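Local coordinates for protein 2,3-dihydroxybenzoate-AMP ligase (Bacillus subtilis, PDB 1MDB) that belongs to the AMP-binding (ANL) enzyme family and holds adenosine monophosphate and 2,3-dihydroxy-benzoic acid next to each other in one pocket, at residues A229-H234 against T515-V520; I42-G47 against V253-S258. One frame throughout, in Å; residues are numbered along the deposited sequence.

Overall arrangement
The centre of contact 1 lies about 6 Å from the centre of the chain. The contact joins a loop of the AMP-binding enzyme region to a loop of the C-terminal family region, beside AMP and 2,3-dihydroxy-benzoic acid. Contact 2 lies farther out, its centre about 18 Å from that of the chain, in the large mixed sheet. The centres of the two contacts are about 16 Å apart. They still touch: M232 SD packs on L255 CD2 at 3.6 Å, and A229 CA lies 4.1 Å from S256 CB. Strand 225-228, which leads into the loop 229-234, is the sheet neighbour of strand 252-255. The sheet therefore connects contact 2 to the pocket loop of contact 1.

Contact 1: residues A229-H234 against T515-V520; sequences ALPMAH and TGVGKV. With AMP (adenosine monophosphate), chain D; DBH (2,3-dihydroxy-benzoic acid), chain E.
P231 and V517 are the nearest backbone points, CA to CA 5.9 Å, between two loops that share no hydrogen bond. A type I turn runs from P231 to H234, which sits at the N-cap position, right before helix 235-239. V517 packs over one face of the H234 ring. Its CB lies 3.9 Å from the ring centroid, 21° off the normal, in a CH-pi contact. V517 CG2 reaches H234 CG at 3.6 Å. Chi1 of -180° sets H234 CG anti to the backbone N. Away from the ring, L230 CD2 meets V517 O at 3.6 Å, and P231 CG meets G516 O at 3.7 Å. The second loop is braced from within by K519 N to T515 OG1, 3.2 Å.

The H234 ring edge faces the ligands. NE2 gives a weak hydrogen bond to AMP O3P at 3.4 Å. K519 NZ bonds to AMP O2P and to G307 O, though its exact place is less sure. The contact thus brings a C-terminal loop, with K519, up to the ligand pocket beside H234. Apolar packing joins the loops and backs the histidine ring, while a weak histidine bond and a less certain lysine one reach the phosphate.

Contact 2: residues I42-G47 against V253-S258; sequences IAITCG and VVLSPS
T45 is held through both its N and its O by strand 253-255, which runs parallel to strand 42-46 at 17°. T45 N donates to V253 O at 2.7 Å, and L255 N donates to T45 O at 2.8 Å. Both donors sit nearly along the C=O axis. The third bond, V253 N to A43 O at 2.9 Å, is straight at hydrogen (169°), but the donor stands above the carbonyl plane. These are neighbouring parallel strands of the large mixed sheet, with 225-228 next on the inner side and antiparallel 49-52 on the outer edge. There A43 and I44 both face W51, a classic beta bulge.

The tight part is the face carrying I44 and V253. L255 CG lies beside the backbone N (chi1 -53°), 3.5 Å from T45 O. L255 CD1 touches I44 CG2 at 3.7 Å, the two side chains crossing obliquely, and C46 CB at 3.9 Å. Helix 86-98 packs on I44, and helix 242-248 packs on V253.

The face of T45 and V254 is looser between the segments, with T45 CB to V254 CG2 at 4.4 Å. T45 OG1 bonds instead to H50 and R252, while V254 packs on helix 261-271. C46 is partly exposed, G47 is exposed, and after L255 the chain no longer pairs with strand 42-46.

The parallel pairing is therefore carried by three backbone bonds. Leucine and isoleucine methyls meet on one face, and the threonine hydroxyl on the other is satisfied by flanking residues.

Contact 1: residues A229-H234 against T515-V520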
# COMPACT_ATOMS: atom_id res chain seq x y z
N ALA A 229 8.26 -7.79 1.62
CA ALA A 229 8.29 -8.36 0.27
C ALA A 229 7.76 -7.40 -0.80
O ALA A 229 8.13 -7.50 -1.97
CB ALA A 229 7.49 -9.65 0.24
N LEU A 230 6.88 -6.49 -0.40
CA LEU A 230 6.32 -5.50 -1.33
C LEU A 230 7.15 -4.23 -1.19
O LEU A 230 7.88 -4.06 -0.22
CB LEU A 230 4.87 -5.19 -0.94
CG LEU A 230 3.84 -6.31 -1.02
CD1 LEU A 230 2.54 -5.87 -0.37
CD2 LEU A 230 3.61 -6.67 -2.47
N PRO A 231 7.05 -3.31 -2.17
CA PRO A 231 7.81 -2.05 -2.09
C PRO A 231 7.32 -1.40 -0.80
O PRO A 231 6.18 -0.93 -0.73
CB PRO A 231 7.35 -1.30 -3.34
CG PRO A 231 7.07 -2.41 -4.33
CD PRO A 231 6.33 -3.42 -3.46
N MET A 232 8.17 -1.38 0.22
CA MET A 232 7.79 -0.89 1.55
C MET A 232 7.38 0.56 1.77
O MET A 232 6.87 0.89 2.84
CB MET A 232 8.88 -1.28 2.57
CG MET A 232 10.19 -0.53 2.42
SD MET A 232 11.49 -1.35 3.38
CE MET A 232 12.88 -0.19 3.14
N ALA A 233 7.60 1.42 0.78
CA ALA A 233 7.19 2.82 0.93
C ALA A 233 5.67 2.97 0.72
O ALA A 233 5.11 4.03 1.00
CB ALA A 233 7.93 3.71 -0.07
N HIS A 234 5.02 1.92 0.22
CA HIS A 234 3.56 1.96 0.01
C HIS A 234 2.90 1.84 1.39
O HIS A 234 3.39 1.10 2.25
CB HIS A 234 3.10 0.80 -0.87
CG HIS A 234 1.62 0.77 -1.13
ND1 HIS A 234 1.03 1.49 -2.15
CD2 HIS A 234 0.62 0.17 -0.46
CE1 HIS A 234 -0.28 1.32 -2.09
NE2 HIS A 234 -0.56 0.52 -1.07
N THR A 515 0.30 -2.10 -10.85
CA THR A 515 0.59 -0.78 -10.32
C THR A 515 1.92 -0.83 -9.58
O THR A 515 2.59 -1.86 -9.53
CB THR A 515 -0.46 -0.33 -9.32
OG1 THR A 515 -0.44 -1.22 -8.20
CG2 THR A 515 -1.86 -0.35 -9.95
N GLY A 516 2.28 0.30 -8.97
CA GLY A 516 3.53 0.39 -8.24
C GLY A 516 3.73 -0.63 -7.15
O GLY A 516 4.82 -1.21 -7.03
N VAL A 517 2.70 -0.88 -6.34
CA VAL A 517 2.84 -1.84 -5.26
C VAL A 517 2.60 -3.28 -5.72
O VAL A 517 2.87 -4.22 -4.98
CB VAL A 517 1.91 -1.50 -4.08
CG1 VAL A 517 0.46 -1.71 -4.47
CG2 VAL A 517 2.27 -2.35 -2.88
N GLY A 518 2.11 -3.46 -6.94
CA GLY A 518 1.90 -4.81 -7.44
C GLY A 518 0.48 -5.26 -7.72
O GLY A 518 0.27 -6.41 -8.10
N LYS A 519 -0.51 -4.40 -7.54
CA LYS A 519 -1.87 -4.84 -7.83
C LYS A 519 -2.19 -4.74 -9.32
O LYS A 519 -1.52 -4.04 -10.08
CB LYS A 519 -2.92 -4.05 -7.04
CG LYS A 519 -2.43 -2.86 -6.25
CD LYS A 519 -3.55 -2.27 -5.39
CE LYS A 519 -3.05 -1.11 -4.54
NZ LYS A 519 -4.09 -0.61 -3.57
N VAL A 520 -3.21 -5.48 -9.73
CA VAL A 520 -3.62 -5.46 -11.12
C VAL A 520 -4.16 -4.07 -11.41
O VAL A 520 -4.85 -3.48 -10.57
CB VAL A 520 -4.73 -6.50 -11.39
CG1 VAL A 520 -5.23 -6.37 -12.82
CG2 VAL A 520 -4.19 -7.90 -11.16
P AMP D . -3.93 2.39 -1.49
O1P AMP D . -3.84 3.77 -0.89
O2P AMP D . -3.04 2.16 -2.66
O3P AMP D . -3.79 1.30 -0.45
O5' AMP D . -5.43 2.22 -2.17
C5' AMP D . -6.63 2.01 -1.38
C4' AMP D . -7.74 1.42 -2.27
O4' AMP D . -7.26 0.15 -2.66
C3' AMP D . -9.03 1.12 -1.58
O3' AMP D . -9.88 2.26 -1.51
C2' AMP D . -9.59 -0.03 -2.41
O2' AMP D . -10.33 0.46 -3.56
C1' AMP D . -8.33 -0.77 -2.78
N9 AMP D . -8.20 -2.06 -1.70
C8 AMP D . -7.20 -2.19 -0.80
N7 AMP D . -7.31 -3.31 -0.09
C5 AMP D . -8.40 -3.88 -0.57
C6 AMP D . -8.93 -5.10 -0.16
N6 AMP D . -8.37 -5.85 0.78
N1 AMP D . -10.08 -5.50 -0.80
C2 AMP D . -10.68 -4.77 -1.78
N3 AMP D . -10.17 -3.60 -2.17
C4 AMP D . -9.01 -3.13 -1.58
C21 DBH E . -3.88 0.15 -0.19
O9 DBH E . -4.25 -0.49 -1.31
C18 DBH E . -3.74 -0.53 1.12
C15 DBH E . -3.93 -1.94 1.22
C12 DBH E . -3.82 -2.59 2.46
C3 DBH E . -3.44 0.23 2.30
O3 DBH E . -3.24 1.63 2.27
C6 DBH E . -3.33 -0.43 3.54
C9 DBH E . -3.52 -1.83 3.63
O6 DBH E . -3.05 0.30 4.67

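Contact 2: residues I42-G47 against V253-S258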
# COMPACT_ATOMS: atom_id res chain seq x y z
N ILE A 42 18.22 -6.25 16.93
CA ILE A 42 18.34 -6.04 15.50
C ILE A 42 16.97 -5.52 15.03
O ILE A 42 15.94 -6.15 15.27
CB ILE A 42 18.68 -7.35 14.80
CG1 ILE A 42 20.00 -7.89 15.38
CG2 ILE A 42 18.82 -7.14 13.30
CD1 ILE A 42 21.18 -6.91 15.27
N ALA A 43 16.97 -4.36 14.38
CA ALA A 43 15.74 -3.75 13.89
C ALA A 43 15.53 -4.04 12.42
O ALA A 43 14.40 -4.25 11.97
CB ALA A 43 15.78 -2.23 14.11
N ILE A 44 16.63 -4.07 11.68
CA ILE A 44 16.58 -4.29 10.25
C ILE A 44 17.62 -5.30 9.77
O ILE A 44 18.78 -5.25 10.17
CB ILE A 44 16.83 -2.98 9.50
CG1 ILE A 44 15.81 -1.93 9.95
CG2 ILE A 44 16.80 -3.22 8.01
CD1 ILE A 44 16.22 -0.52 9.60
N THR A 45 17.19 -6.20 8.90
CA THR A 45 18.07 -7.19 8.32
C THR A 45 17.98 -7.10 6.81
O THR A 45 16.89 -7.02 6.24
CB THR A 45 17.67 -8.61 8.75
OG1 THR A 45 17.92 -8.75 10.15
CG2 THR A 45 18.46 -9.64 7.97
N CYS A 46 19.13 -7.12 6.15
CA CYS A 46 19.17 -7.03 4.70
C CYS A 46 20.37 -7.83 4.20
O CYS A 46 21.52 -7.40 4.35
CB CYS A 46 19.30 -5.56 4.27
SG CYS A 46 19.11 -5.31 2.51
N GLY A 47 20.10 -8.99 3.62
CA GLY A 47 21.19 -9.83 3.16
C GLY A 47 21.94 -10.25 4.41
O GLY A 47 21.34 -10.75 5.37
N VAL A 253 12.68 -6.37 11.14
CA VAL A 253 12.28 -6.34 9.74
C VAL A 253 13.34 -6.99 8.84
O VAL A 253 14.53 -6.72 8.98
CB VAL A 253 12.09 -4.87 9.26
CG1 VAL A 253 11.90 -4.83 7.76
CG2 VAL A 253 10.91 -4.22 9.97
N VAL A 254 12.89 -7.83 7.92
CA VAL A 254 13.80 -8.47 6.97
C VAL A 254 13.46 -7.90 5.61
O VAL A 254 12.30 -7.92 5.20
CB VAL A 254 13.61 -9.99 6.91
CG1 VAL A 254 14.60 -10.57 5.93
CG2 VAL A 254 13.77 -10.60 8.29
N LEU A 255 14.47 -7.43 4.89
CA LEU A 255 14.23 -6.85 3.58
C LEU A 255 14.47 -7.80 2.41
O LEU A 255 15.58 -8.30 2.22
CB LEU A 255 15.10 -5.60 3.41
CG LEU A 255 14.95 -4.58 4.55
CD1 LEU A 255 15.98 -3.47 4.41
CD2 LEU A 255 13.54 -4.02 4.54
N SER A 256 13.43 -8.04 1.63
CA SER A 256 13.54 -8.92 0.48
C SER A 256 13.90 -8.09 -0.75
O SER A 256 13.37 -7.00 -0.96
CB SER A 256 12.23 -9.66 0.23
OG SER A 256 12.36 -10.56 -0.86
N PRO A 257 14.83 -8.61 -1.57
CA PRO A 257 15.34 -8.01 -2.81
C PRO A 257 14.21 -7.73 -3.79
O PRO A 257 14.26 -6.77 -4.57
CB PRO A 257 16.28 -9.09 -3.34
CG PRO A 257 16.77 -9.77 -2.10
CD PRO A 257 15.52 -9.88 -1.28
N SER A 258 13.20 -8.60 -3.76
CA SER A 258 12.04 -8.47 -4.63
C SER A 258 10.89 -9.25 -4.00
O SER A 258 11.07 -9.91 -2.97
CB SER A 258 12.35 -9.04 -6.02
OG SER A 258 12.35 -10.46 -6.01